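Local coordinates for protein YHDH (Escherichia coli, PDB 1O89) that probably catalyses the NADPH-dependent reduction of acrylyl-CoA to propanoyl-CoA, working as a homodimer of the zinc-containing alcohol dehydrogenase family, at residues Leu60-Thr69 with Ala324-Ile332; Phe311-Leu321 with Ile336-Val344. All coordinates share one frame; numbering follows the deposited sequence.

Contact 1: residues Leu60-Thr69 with Ala324-Ile332; sequences LNYKDALAIT and APNFAEAII
Ile332 pushes its CD1 end into a hole formed by Tyr62, Ala65, Leu66 and Thr69, a knob-into-hole fit between helices 62-69 and 324-332. Ile332 CD1 presses on the backbone of helix 62-69, 3.4 Å from Ala65 C, and lies 3.5 Å from Ala65 CB, tighter than usual for two carbons. Across the walls of the hole the side chains of Tyr62 and Leu66 each run at about a right angle to Ile332. Tyr62 turns its ring edge to the carbonyl oxygen Ile331 O, 4.1 Å from Tyr62 CE1, while Leu66 CG, from the same helix as the ring, lies over the rim of one ring face.

The axes of the two segments come within 8.5 Å and cross at -115°, a closeness consistent with alanine facing alanine: Ala65 and Ala328 are the closest pair of CA atoms, 4.5 Å apart. In this medium-chain dehydrogenase/reductase fold, helix 62-69 belongs to the GroES-like domain, and its first residue, Tyr62, binds NADP(+).

Ile68 places CG2 against Ala328 CB at 3.6 Å; with CG1 anti to the carbonyl carbon (chi1 -72°), the CG2 branch is left to meet the second helix. Thr69 sets CG2 against the Ala328 carbonyl, 3.7 Å from Ala328 C, while its OG1 stays near Ala65 O and Leu66 O of its own helix. A glycine here would probably bare the backbone beside Ala328 and leave one wall of the Ile332 hole missing. Ahead of the helix, Leu60 reaches with CD1 to Ala324 O and Ala328 N, and its CB meets Ile331 CD1 at 3.8 Å.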
ATOM      1  N   LEU A  60      -7.165   7.820  29.508  1.00 55.00           N
ATOM      2  CA  LEU A  60      -6.285   6.685  29.673  1.00 56.53           C
ATOM      3  C   LEU A  60      -6.419   5.788  28.446  1.00 58.09           C
ATOM      4  O   LEU A  60      -7.166   4.813  28.469  1.00 60.25           O
ATOM      5  CB  LEU A  60      -6.641   5.898  30.935  1.00 59.33           C
ATOM      6  CG  LEU A  60      -6.286   6.456  32.314  1.00 58.78           C
ATOM      7  CD1 LEU A  60      -6.153   5.312  33.300  1.00 62.26           C
ATOM      8  CD2 LEU A  60      -5.005   7.310  32.318  1.00 56.36           C
ATOM      9  N   ASN A  61      -5.698   6.114  27.371  1.00 56.93           N
ATOM     10  CA  ASN A  61      -5.526   5.156  26.250  1.00 59.37           C
ATOM     11  C   ASN A  61      -4.737   3.947  26.706  1.00 62.49           C
ATOM     12  O   ASN A  61      -4.153   3.957  27.790  1.00 62.57           O
ATOM     13  CB  ASN A  61      -4.814   5.791  25.058  1.00 57.83           C
ATOM     14  CG  ASN A  61      -5.746   6.620  24.204  1.00 56.16           C
ATOM     15  OD1 ASN A  61      -6.488   6.073  23.388  1.00 58.45           O
ATOM     16  ND2 ASN A  61      -5.712   7.940  24.381  1.00 49.05           N
ATOM     17  N   TYR A  62      -4.722   2.900  25.888  1.00 65.97           N
ATOM     18  CA  TYR A  62      -3.991   1.692  26.249  1.00 70.02           C
ATOM     19  C   TYR A  62      -2.505   2.013  26.452  1.00 69.07           C
ATOM     20  O   TYR A  62      -1.884   1.510  27.386  1.00 70.65           O
ATOM     21  CB  TYR A  62      -4.194   0.581  25.200  1.00 74.54           C
ATOM     22  CG  TYR A  62      -3.729  -0.784  25.649  1.00 80.11           C
ATOM     23  CD1 TYR A  62      -4.220  -1.360  26.823  1.00 83.05           C
ATOM     24  CD2 TYR A  62      -2.805  -1.510  24.900  1.00 85.35           C
ATOM     25  CE1 TYR A  62      -3.804  -2.627  27.242  1.00 88.71           C
ATOM     26  CE2 TYR A  62      -2.376  -2.787  25.314  1.00 91.01           C
ATOM     27  CZ  TYR A  62      -2.883  -3.330  26.488  1.00 92.74           C
ATOM     28  OH  TYR A  62      -2.471  -4.567  26.911  1.00 99.19           O
ATOM     29  N   LYS A  63      -1.949   2.870  25.595  1.00 66.95           N
ATOM     30  CA  LYS A  63      -0.546   3.302  25.723  1.00 66.68           C
ATOM     31  C   LYS A  63      -0.266   3.899  27.108  1.00 64.30           C
ATOM     32  O   LYS A  63       0.754   3.582  27.724  1.00 65.63           O
ATOM     33  CB  LYS A  63      -0.182   4.333  24.638  1.00 64.76           C
ATOM     34  CG  LYS A  63      -0.103   3.770  23.208  1.00 69.21           C
ATOM     35  CD  LYS A  63       1.107   4.321  22.409  1.00 71.49           C
ATOM     36  CE  LYS A  63       0.767   5.624  21.648  1.00 69.13           C
ATOM     37  NZ  LYS A  63       1.831   6.032  20.655  1.00 70.17           N
ATOM     38  N   ASP A  64      -1.184   4.758  27.576  1.00 60.85           N
ATOM     39  CA  ASP A  64      -1.087   5.407  28.892  1.00 59.08           C
ATOM     40  C   ASP A  64      -1.208   4.418  30.046  1.00 62.11           C
ATOM     41  O   ASP A  64      -0.594   4.610  31.099  1.00 62.16           O
ATOM     42  CB  ASP A  64      -2.182   6.472  29.070  1.00 55.89           C
ATOM     43  CG  ASP A  64      -2.181   7.509  27.975  1.00 53.98           C
ATOM     44  OD1 ASP A  64      -1.113   8.091  27.720  1.00 56.14           O
ATOM     45  OD2 ASP A  64      -3.200   7.834  27.323  1.00 53.99           O
ATOM     46  N   ALA A  65      -2.027   3.379  29.853  1.00 64.84           N
ATOM     47  CA  ALA A  65      -2.244   2.340  30.859  1.00 68.56           C
ATOM     48  C   ALA A  65      -0.991   1.481  31.062  1.00 72.34           C
ATOM     49  O   ALA A  65      -0.668   1.094  32.188  1.00 74.57           O
ATOM     50  CB  ALA A  65      -3.420   1.467  30.457  1.00 71.16           C
ATOM     51  N   LEU A  66      -0.297   1.180  29.968  1.00 73.38           N
ATOM     52  CA  LEU A  66       0.961   0.433  30.022  1.00 77.55           C
ATOM     53  C   LEU A  66       2.024   1.265  30.734  1.00 75.57           C
ATOM     54  O   LEU A  66       2.725   0.772  31.627  1.00 77.97           O
ATOM     55  CB  LEU A  66       1.439   0.082  28.607  1.00 79.14           C
ATOM     56  CG  LEU A  66       0.544  -0.870  27.794  1.00 82.93           C
ATOM     57  CD1 LEU A  66       0.756  -0.675  26.294  1.00 83.53           C
ATOM     58  CD2 LEU A  66       0.766  -2.331  28.166  1.00 88.92           C
ATOM     59  N   ALA A  67       2.105   2.539  30.335  1.00 71.21           N
ATOM     60  CA  ALA A  67       3.041   3.518  30.898  1.00 69.31           C
ATOM     61  C   ALA A  67       2.908   3.654  32.413  1.00 69.97           C
ATOM     62  O   ALA A  67       3.900   3.625  33.141  1.00 72.12           O
ATOM     63  CB  ALA A  67       2.811   4.871  30.247  1.00 65.02           C
ATOM     64  N   ILE A  68       1.674   3.788  32.881  1.00 68.85           N
ATOM     65  CA  ILE A  68       1.406   4.050  34.287  1.00 69.21           C
ATOM     66  C   ILE A  68       1.729   2.834  35.145  1.00 74.71           C
ATOM     67  O   ILE A  68       2.312   2.970  36.225  1.00 76.40           O
ATOM     68  CB  ILE A  68      -0.064   4.524  34.479  1.00 66.81           C
ATOM     69  CG1 ILE A  68      -0.218   5.955  33.938  1.00 61.91           C
ATOM     70  CG2 ILE A  68      -0.475   4.450  35.956  1.00 68.87           C
ATOM     71  CD1 ILE A  68      -1.655   6.374  33.629  1.00 59.23           C
ATOM     72  N   THR A  69       1.371   1.652  34.653  1.00 78.28           N
ATOM     73  CA  THR A  69       1.555   0.400  35.408  1.00 84.66           C
ATOM     74  C   THR A  69       3.005  -0.094  35.426  1.00 88.47           C
ATOM     75  O   THR A  69       3.359  -0.964  36.232  1.00 93.90           O
ATOM     76  CB  THR A  69       0.656  -0.720  34.830  1.00 87.66           C
ATOM     77  OG1 THR A  69       0.857  -0.838  33.411  1.00 85.54           O
ATOM     78  CG2 THR A  69      -0.821  -0.371  34.985  1.00 85.79           C
ATOM     79  N   ALA A 324      -5.914   7.407  38.412  1.00 66.86           N
ATOM     80  CA  ALA A 324      -5.331   6.894  37.176  1.00 65.85           C
ATOM     81  C   ALA A 324      -4.489   5.628  37.370  1.00 71.06           C
ATOM     82  O   ALA A 324      -4.543   4.747  36.529  1.00 72.02           O
ATOM     83  CB  ALA A 324      -4.517   7.989  36.461  1.00 63.10           C
ATOM     84  N   PRO A 325      -3.696   5.534  38.440  1.00 75.65           N
ATOM     85  CA  PRO A 325      -2.941   4.304  38.713  1.00 82.05           C
ATOM     86  C   PRO A 325      -3.825   3.060  38.876  1.00 86.05           C
ATOM     87  O   PRO A 325      -3.570   2.038  38.238  1.00 89.30           O
ATOM     88  CB  PRO A 325      -2.203   4.635  40.015  1.00 86.36           C
ATOM     89  CG  PRO A 325      -2.100   6.129  40.014  1.00 81.53           C
ATOM     90  CD  PRO A 325      -3.403   6.578  39.442  1.00 76.03           C
ATOM     91  N   ASN A 326      -4.860   3.154  39.704  1.00 86.37           N
ATOM     92  CA  ASN A 326      -5.751   2.027  39.914  1.00 90.76           C
ATOM     93  C   ASN A 326      -6.562   1.677  38.661  1.00 87.83           C
ATOM     94  O   ASN A 326      -6.716   0.500  38.337  1.00 92.81           O
ATOM     95  CB  ASN A 326      -6.671   2.283  41.113  1.00 92.51           C
ATOM     96  CG  ASN A 326      -5.960   2.105  42.455  1.00 99.73           C
ATOM     97  OD1 ASN A 326      -6.516   2.439  43.501  1.00102.37           O
ATOM     98  ND2 ASN A 326      -4.733   1.581  42.432  1.00104.21           N
ATOM     99  N   PHE A 327      -7.066   2.689  37.957  1.00 80.82           N
ATOM    100  CA  PHE A 327      -7.796   2.470  36.704  1.00 78.40           C
ATOM    101  C   PHE A 327      -6.891   1.969  35.583  1.00 79.84           C
ATOM    102  O   PHE A 327      -7.351   1.272  34.680  1.00 81.51           O
ATOM    103  CB  PHE A 327      -8.557   3.734  36.265  1.00 71.98           C
ATOM    104  CG  PHE A 327      -9.949   3.800  36.812  1.00 71.87           C
ATOM    105  CD1 PHE A 327     -10.159   4.058  38.165  1.00 74.45           C
ATOM    106  CD2 PHE A 327     -11.045   3.554  35.995  1.00 71.55           C
ATOM    107  CE1 PHE A 327     -11.447   4.085  38.701  1.00 75.90           C
ATOM    108  CE2 PHE A 327     -12.334   3.587  36.512  1.00 72.73           C
ATOM    109  CZ  PHE A 327     -12.537   3.854  37.873  1.00 74.91           C
ATOM    110  N   ALA A 328      -5.603   2.301  35.652  1.00 80.00           N
ATOM    111  CA  ALA A 328      -4.643   1.822  34.664  1.00 82.44           C
ATOM    112  C   ALA A 328      -4.469   0.321  34.818  1.00 90.79           C
ATOM    113  O   ALA A 328      -4.371  -0.399  33.826  1.00 94.08           O
ATOM    114  CB  ALA A 328      -3.300   2.540  34.798  1.00 81.39           C
ATOM    115  N   GLU A 329      -4.443  -0.141  36.067  1.00 95.31           N
ATOM    116  CA  GLU A 329      -4.321  -1.568  36.372  1.00104.96           C
ATOM    117  C   GLU A 329      -5.535  -2.344  35.870  1.00107.06           C
ATOM    118  O   GLU A 329      -5.403  -3.491  35.445  1.00115.18           O
ATOM    119  CB  GLU A 329      -4.181  -1.809  37.880  1.00109.72           C
ATOM    120  CG  GLU A 329      -3.008  -1.105  38.543  1.00109.96           C
ATOM    121  CD  GLU A 329      -2.276  -1.987  39.541  1.00120.91           C
ATOM    122  OE1 GLU A 329      -2.938  -2.801  40.228  1.00127.91           O
ATOM    123  OE2 GLU A 329      -1.036  -1.860  39.642  1.00123.53           O
ATOM    124  N   ALA A 330      -6.707  -1.716  35.940  1.00100.94           N
ATOM    125  CA  ALA A 330      -7.951  -2.326  35.492  1.00102.82           C
ATOM    126  C   ALA A 330      -7.999  -2.459  33.967  1.00102.54           C
ATOM    127  O   ALA A 330      -8.450  -3.479  33.449  1.00108.90           O
ATOM    128  CB  ALA A 330      -9.143  -1.532  36.000  1.00 96.92           C
ATOM    129  N   ILE A 331      -7.519  -1.440  33.256  1.00 96.40           N
ATOM    130  CA  ILE A 331      -7.501  -1.448  31.787  1.00 96.62           C
ATOM    131  C   ILE A 331      -6.523  -2.495  31.232  1.00105.37           C
ATOM    132  O   ILE A 331      -6.728  -3.014  30.132  1.00109.73           O
ATOM    133  CB  ILE A 331      -7.150  -0.036  31.225  1.00 88.49           C
ATOM    134  CG1 ILE A 331      -8.264   0.961  31.543  1.00 81.23           C
ATOM    135  CG2 ILE A 331      -6.916  -0.094  29.709  1.00 90.48           C
ATOM    136  CD1 ILE A 331      -7.952   2.386  31.167  1.00 73.97           C
ATOM    137  N   ILE A 332      -5.474  -2.802  31.998  1.00109.11           N
ATOM    138  CA  ILE A 332      -4.430  -3.732  31.556  1.00118.12           C
ATOM    139  C   ILE A 332      -4.930  -5.176  31.624  1.00128.77           C
ATOM    140  O   ILE A 332      -4.798  -5.920  30.652  1.00136.08           O
ATOM    141  CB  ILE A 332      -3.089  -3.502  32.357  1.00119.00           C
ATOM    142  CG1 ILE A 332      -1.955  -3.101  31.405  1.00119.00           C
ATOM    143  CG2 ILE A 332      -2.644  -4.740  33.156  1.00129.51           C
ATOM    144  CD1 ILE A 332      -2.122  -1.739  30.787  1.00108.88           C
TER

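Contact 2: residues Phe311-Leu321 with Ile336-Val344; sequences FYTQAAKEISL and IQGRTLVKV
Four backbone hydrogen bonds join strand 317-319 to strand 340-343 in parallel register, the two strands of a beta-alpha-beta unit whose connecting element is helix 324-332. Lys317 gives its N-H to Arg339 O, and its carbonyl oxygen, Lys317 O, accepts Leu341 N at 2.7 Å; Ile319 repeats the pattern, with Ile319 N bonded to Leu341 O and Lys343 N to Ile319 O. The donors Lys317 N and Ile319 N approach their carbonyls nearly end-on, whereas Leu341 N and Lys343 N are each tilted 22° from the acceptor's carbonyl plane. CA-H...O contacts fill in between, as from Val342 CA to Ile319 O at 3.3 Å.

The Lys317 chain, bent at chi2 and chi4, reaches along the loop that leads into strand 340-343: CD rests on Ile336 CG2, and NZ makes a weak hydrogen bond to Gln337 O at 3.3 Å. Glu318 turns to the sheet face of Leu341, where its carboxylate forms a salt bridge with Arg140 of helix 139-161. Ala316 CB meets Leu341 CD1 at 3.7 Å.

The other face, which Lys317 shares, carries Ile319, Thr340 and Val342, with Phe327 of the connecting helix packed on Ile319. Ile319 takes the less common rotamer with CG1 between N and the carbonyl carbon (chi1 76°), which brings CD1 to Thr340 CG2 at 3.6 Å and CG1 to Val342 CG2 at 3.8 Å. At the far end, the guanidinium of Arg339 and the ring of Phe311 stand with their planes 76° apart, Arg339 NH2 lying 3.3 Å from Phe311 CZ.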
ATOM      1  N   PHE A 311     -22.814   7.633  19.275  1.00 83.34           N
ATOM      2  CA  PHE A 311     -21.426   7.377  19.609  1.00 81.30           C
ATOM      3  C   PHE A 311     -20.945   8.203  20.823  1.00 84.53           C
ATOM      4  O   PHE A 311     -20.146   7.709  21.629  1.00 87.10           O
ATOM      5  CB  PHE A 311     -20.550   7.664  18.390  1.00 74.64           C
ATOM      6  CG  PHE A 311     -19.094   7.466  18.643  1.00 72.71           C
ATOM      7  CD1 PHE A 311     -18.532   6.197  18.577  1.00 73.82           C
ATOM      8  CD2 PHE A 311     -18.286   8.543  18.967  1.00 71.72           C
ATOM      9  CE1 PHE A 311     -17.176   6.011  18.820  1.00 73.05           C
ATOM     10  CE2 PHE A 311     -16.936   8.367  19.209  1.00 70.79           C
ATOM     11  CZ  PHE A 311     -16.380   7.101  19.132  1.00 71.24           C
ATOM     12  N   TYR A 312     -21.417   9.452  20.938  1.00 85.70           N
ATOM     13  CA  TYR A 312     -20.992  10.365  22.012  1.00 89.41           C
ATOM     14  C   TYR A 312     -21.677  10.090  23.345  1.00 97.98           C
ATOM     15  O   TYR A 312     -21.083  10.329  24.402  1.00103.04           O
ATOM     16  CB  TYR A 312     -21.260  11.835  21.637  1.00 89.41           C
ATOM     17  CG  TYR A 312     -20.512  12.344  20.424  1.00 82.62           C
ATOM     18  CD1 TYR A 312     -19.206  12.819  20.529  1.00 81.32           C
ATOM     19  CD2 TYR A 312     -21.120  12.367  19.175  1.00 80.30           C
ATOM     20  CE1 TYR A 312     -18.517  13.291  19.408  1.00 77.07           C
ATOM     21  CE2 TYR A 312     -20.451  12.833  18.057  1.00 75.86           C
ATOM     22  CZ  TYR A 312     -19.146  13.295  18.176  1.00 74.46           C
ATOM     23  OH  TYR A 312     -18.466  13.753  17.070  1.00 71.97           O
ATOM     24  N   THR A 313     -22.927   9.615  23.305  1.00100.59           N
ATOM     25  CA  THR A 313     -23.694   9.361  24.532  1.00109.60           C
ATOM     26  C   THR A 313     -23.254   8.091  25.262  1.00112.63           C
ATOM     27  O   THR A 313     -23.766   7.808  26.343  1.00121.43           O
ATOM     28  CB  THR A 313     -25.266   9.303  24.278  1.00113.36           C
ATOM     29  OG1 THR A 313     -25.654   8.121  23.460  1.00111.12           O
ATOM     30  CG2 THR A 313     -25.728  10.518  23.469  1.00110.82           C
ATOM     31  N   GLN A 314     -22.325   7.324  24.686  1.00 79.95           N
ATOM     32  CA  GLN A 314     -21.822   6.114  25.345  1.00 79.20           C
ATOM     33  C   GLN A 314     -21.285   6.459  26.736  1.00 73.31           C
ATOM     34  O   GLN A 314     -20.682   7.511  26.934  1.00 69.10           O
ATOM     35  CB  GLN A 314     -20.728   5.426  24.509  1.00 81.34           C
ATOM     36  CG  GLN A 314     -21.209   4.928  23.131  1.00 89.29           C
ATOM     37  CD  GLN A 314     -20.489   3.674  22.635  1.00 95.37           C
ATOM     38  OE1 GLN A 314     -19.320   3.733  22.225  1.00 94.97           O
ATOM     39  NE2 GLN A 314     -21.198   2.540  22.643  1.00101.62           N
ATOM     40  N   ALA A 315     -21.531   5.570  27.695  1.00 73.85           N
ATOM     41  CA  ALA A 315     -21.056   5.740  29.064  1.00 70.30           C
ATOM     42  C   ALA A 315     -19.529   5.791  29.120  1.00 67.19           C
ATOM     43  O   ALA A 315     -18.860   4.880  28.645  1.00 69.10           O
ATOM     44  CB  ALA A 315     -21.559   4.612  29.926  1.00 73.40           C
ATOM     45  N   ALA A 316     -18.998   6.870  29.690  1.00 63.38           N
ATOM     46  CA  ALA A 316     -17.573   7.026  29.946  1.00 61.03           C
ATOM     47  C   ALA A 316     -17.294   7.151  31.440  1.00 59.87           C
ATOM     48  O   ALA A 316     -18.037   7.809  32.161  1.00 59.70           O
ATOM     49  CB  ALA A 316     -17.059   8.250  29.223  1.00 59.20           C
ATOM     50  N   LYS A 317     -16.214   6.522  31.897  1.00 60.33           N
ATOM     51  CA  LYS A 317     -15.757   6.669  33.275  1.00 60.20           C
ATOM     52  C   LYS A 317     -14.867   7.901  33.406  1.00 57.49           C
ATOM     53  O   LYS A 317     -13.782   7.942  32.841  1.00 56.72           O
ATOM     54  CB  LYS A 317     -14.969   5.439  33.729  1.00 62.89           C
ATOM     55  CG  LYS A 317     -15.816   4.201  33.996  1.00 67.97           C
ATOM     56  CD  LYS A 317     -15.674   3.177  32.877  1.00 71.26           C
ATOM     57  CE  LYS A 317     -16.876   2.259  32.785  1.00 76.65           C
ATOM     58  NZ  LYS A 317     -17.909   2.771  31.848  1.00 76.06           N
ATOM     59  N   GLU A 318     -15.318   8.889  34.165  1.00 57.42           N
ATOM     60  CA  GLU A 318     -14.511  10.073  34.461  1.00 55.98           C
ATOM     61  C   GLU A 318     -13.757   9.807  35.745  1.00 57.43           C
ATOM     62  O   GLU A 318     -14.356   9.418  36.733  1.00 60.45           O
ATOM     63  CB  GLU A 318     -15.389  11.306  34.646  1.00 56.66           C
ATOM     64  CG  GLU A 318     -16.334  11.564  33.492  1.00 55.95           C
ATOM     65  CD  GLU A 318     -17.370  12.630  33.796  1.00 58.55           C
ATOM     66  OE1 GLU A 318     -17.688  12.889  34.979  1.00 58.30           O
ATOM     67  OE2 GLU A 318     -17.873  13.226  32.826  1.00 61.01           O
ATOM     68  N   ILE A 319     -12.447  10.024  35.732  1.00 56.73           N
ATOM     69  CA  ILE A 319     -11.616   9.819  36.912  1.00 58.49           C
ATOM     70  C   ILE A 319     -10.708  11.029  37.162  1.00 57.99           C
ATOM     71  O   ILE A 319     -10.362  11.788  36.243  1.00 55.78           O
ATOM     72  CB  ILE A 319     -10.770   8.515  36.760  1.00 59.76           C
ATOM     73  CG1 ILE A 319      -9.588   8.706  35.804  1.00 58.48           C
ATOM     74  CG2 ILE A 319     -11.633   7.360  36.263  1.00 61.09           C
ATOM     75  CD1 ILE A 319      -8.676   7.476  35.711  1.00 61.67           C
ATOM     76  N   SER A 320     -10.314  11.195  38.416  1.00 60.52           N
ATOM     77  CA  SER A 320      -9.327  12.190  38.773  1.00 61.37           C
ATOM     78  C   SER A 320      -7.931  11.603  38.514  1.00 60.97           C
ATOM     79  O   SER A 320      -7.773  10.395  38.314  1.00 60.86           O
ATOM     80  CB  SER A 320      -9.504  12.608  40.233  1.00 66.08           C
ATOM     81  OG  SER A 320      -9.038  11.604  41.110  1.00 68.92           O
ATOM     82  N   LEU A 321      -6.923  12.464  38.508  1.00 61.58           N
ATOM     83  CA  LEU A 321      -5.544  12.029  38.316  1.00 62.06           C
ATOM     84  C   LEU A 321      -5.131  10.959  39.333  1.00 65.66           C
ATOM     85  O   LEU A 321      -4.423  10.021  38.994  1.00 65.72           O
ATOM     86  CB  LEU A 321      -4.607  13.222  38.424  1.00 63.76           C
ATOM     87  CG  LEU A 321      -4.658  14.194  37.247  1.00 61.14           C
ATOM     88  CD1 LEU A 321      -4.131  15.540  37.673  1.00 64.14           C
ATOM     89  CD2 LEU A 321      -3.853  13.647  36.065  1.00 59.30           C
ATOM     90  N   ILE A 336     -12.445  -2.923  32.269  1.00104.05           N
ATOM     91  CA  ILE A 336     -13.197  -1.721  31.949  1.00 96.13           C
ATOM     92  C   ILE A 336     -13.817  -1.849  30.566  1.00 97.78           C
ATOM     93  O   ILE A 336     -13.173  -2.332  29.616  1.00101.62           O
ATOM     94  CB  ILE A 336     -12.287  -0.455  32.029  1.00 88.54           C
ATOM     95  CG1 ILE A 336     -11.656  -0.326  33.424  1.00 88.19           C
ATOM     96  CG2 ILE A 336     -13.079   0.819  31.679  1.00 81.50           C
ATOM     97  CD1 ILE A 336     -12.655  -0.374  34.583  1.00 89.13           C
ATOM     98  N   GLN A 337     -15.078  -1.415  30.478  1.00 95.54           N
ATOM     99  CA  GLN A 337     -15.789  -1.308  29.212  1.00 96.65           C
ATOM    100  C   GLN A 337     -15.859   0.162  28.810  1.00 88.87           C
ATOM    101  O   GLN A 337     -16.229   1.016  29.621  1.00 83.68           O
ATOM    102  CB  GLN A 337     -17.201  -1.879  29.347  1.00100.91           C
ATOM    103  CG  GLN A 337     -17.525  -2.967  28.348  1.00109.68           C
ATOM    104  CD  GLN A 337     -18.808  -3.687  28.698  1.00115.28           C
ATOM    105  OE1 GLN A 337     -19.883  -3.085  28.696  1.00112.01           O
ATOM    106  NE2 GLN A 337     -18.700  -4.968  29.016  1.00124.23           N
ATOM    107  N   GLY A 338     -15.496   0.455  27.561  1.00 89.19           N
ATOM    108  CA  GLY A 338     -15.537   1.816  27.050  1.00 83.59           C
ATOM    109  C   GLY A 338     -14.423   2.722  27.562  1.00 77.60           C
ATOM    110  O   GLY A 338     -13.395   2.265  28.059  1.00 78.10           O
ATOM    111  N   ARG A 339     -14.661   4.026  27.467  1.00 72.73           N
ATOM    112  CA  ARG A 339     -13.633   5.038  27.680  1.00 67.96           C
ATOM    113  C   ARG A 339     -13.410   5.343  29.145  1.00 64.07           C
ATOM    114  O   ARG A 339     -14.375   5.461  29.911  1.00 63.50           O
ATOM    115  CB  ARG A 339     -14.035   6.339  26.997  1.00 66.08           C
ATOM    116  CG  ARG A 339     -13.811   6.366  25.527  1.00 71.31           C
ATOM    117  CD  ARG A 339     -14.459   5.247  24.771  1.00 79.70           C
ATOM    118  NE  ARG A 339     -14.520   5.518  23.333  1.00 85.29           N
ATOM    119  CZ  ARG A 339     -14.828   4.613  22.418  1.00 93.17           C
ATOM    120  NH1 ARG A 339     -15.101   3.353  22.758  1.00 97.75           N
ATOM    121  NH2 ARG A 339     -14.863   4.968  21.147  1.00 98.66           N
ATOM    122  N   THR A 340     -12.143   5.475  29.527  1.00 61.96           N
ATOM    123  CA  THR A 340     -11.780   6.100  30.787  1.00 58.96           C
ATOM    124  C   THR A 340     -11.277   7.505  30.467  1.00 55.75           C
ATOM    125  O   THR A 340     -10.274   7.659  29.786  1.00 55.99           O
ATOM    126  CB  THR A 340     -10.683   5.299  31.521  1.00 61.10           C
ATOM    127  OG1 THR A 340     -11.194   4.036  31.965  1.00 65.17           O
ATOM    128  CG2 THR A 340     -10.290   5.992  32.821  1.00 59.09           C
ATOM    129  N   LEU A 341     -12.003   8.524  30.929  1.00 53.76           N
ATOM    130  CA  LEU A 341     -11.617   9.917  30.746  1.00 51.82           C
ATOM    131  C   LEU A 341     -11.054  10.463  32.039  1.00 51.28           C
ATOM    132  O   LEU A 341     -11.521  10.118  33.125  1.00 51.82           O
ATOM    133  CB  LEU A 341     -12.836  10.757  30.363  1.00 51.78           C
ATOM    134  CG  LEU A 341     -13.591  10.377  29.091  1.00 53.03           C
ATOM    135  CD1 LEU A 341     -14.833  11.244  28.986  1.00 54.16           C
ATOM    136  CD2 LEU A 341     -12.726  10.539  27.886  1.00 53.26           C
ATOM    137  N   VAL A 342     -10.055  11.327  31.930  1.00 51.10           N
ATOM    138  CA  VAL A 342      -9.508  11.992  33.108  1.00 51.75           C
ATOM    139  C   VAL A 342      -9.931  13.454  33.173  1.00 52.44           C
ATOM    140  O   VAL A 342      -9.578  14.252  32.312  1.00 52.10           O
ATOM    141  CB  VAL A 342      -7.990  11.883  33.139  1.00 52.01           C
ATOM    142  CG1 VAL A 342      -7.420  12.601  34.376  1.00 54.04           C
ATOM    143  CG2 VAL A 342      -7.589  10.429  33.131  1.00 53.42           C
ATOM    144  N   LYS A 343     -10.715  13.794  34.190  1.00 54.75           N
ATOM    145  CA  LYS A 343     -11.101  15.187  34.430  1.00 57.58           C
ATOM    146  C   LYS A 343     -10.046  15.842  35.316  1.00 59.98           C
ATOM    147  O   LYS A 343      -9.879  15.458  36.470  1.00 61.16           O
ATOM    148  CB  LYS A 343     -12.467  15.261  35.087  1.00 59.33           C
ATOM    149  CG  LYS A 343     -13.268  16.501  34.704  1.00 63.12           C
ATOM    150  CD  LYS A 343     -13.298  17.562  35.789  1.00 69.52           C
ATOM    151  CE  LYS A 343     -14.498  18.507  35.628  1.00 74.03           C
ATOM    152  NZ  LYS A 343     -15.641  17.836  34.928  1.00 72.02           N
ATOM    153  N   VAL A 344      -9.322  16.819  34.770  1.00 61.51           N
ATOM    154  CA  VAL A 344      -8.168  17.396  35.471  1.00 63.82           C
ATOM    155  C   VAL A 344      -8.459  18.810  36.007  1.00 68.45           C
ATOM    156  O   VAL A 344      -9.393  19.486  35.563  1.00 69.36           O
ATOM    157  CB  VAL A 344      -6.871  17.340  34.590  1.00 62.65           C
ATOM    158  CG1 VAL A 344      -7.041  16.416  33.408  1.00 59.68           C
ATOM    159  CG2 VAL A 344      -6.471  18.693  34.093  1.00 66.27           C
TER

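How the contacts relate
Contacts 1 and 2 lie 13 Å apart between centres and share one beta-alpha-beta unit: helix 324-332 of contact 1 connects the two parallel strands of contact 2. Leu60 N lies 3.1 Å from Thr340 O, a probable hydrogen bond that ties the lead-in to helix 62-69 to strand 340-343. The helix is laid on the sheet through Ala324 CA and Ile319 CD1, 3.7 Å apart, and through Ile331 CD1 and Thr340 OG1, also at 3.7 Å. Both contacts border the NADP(+) site: Tyr62 belongs to it, the side chains of Ile331 and Ile336 are each about 6 Å from that of Asn334, and the side chain of Arg339 about 5 Å from Gly179, both NADP(+)-binding residues.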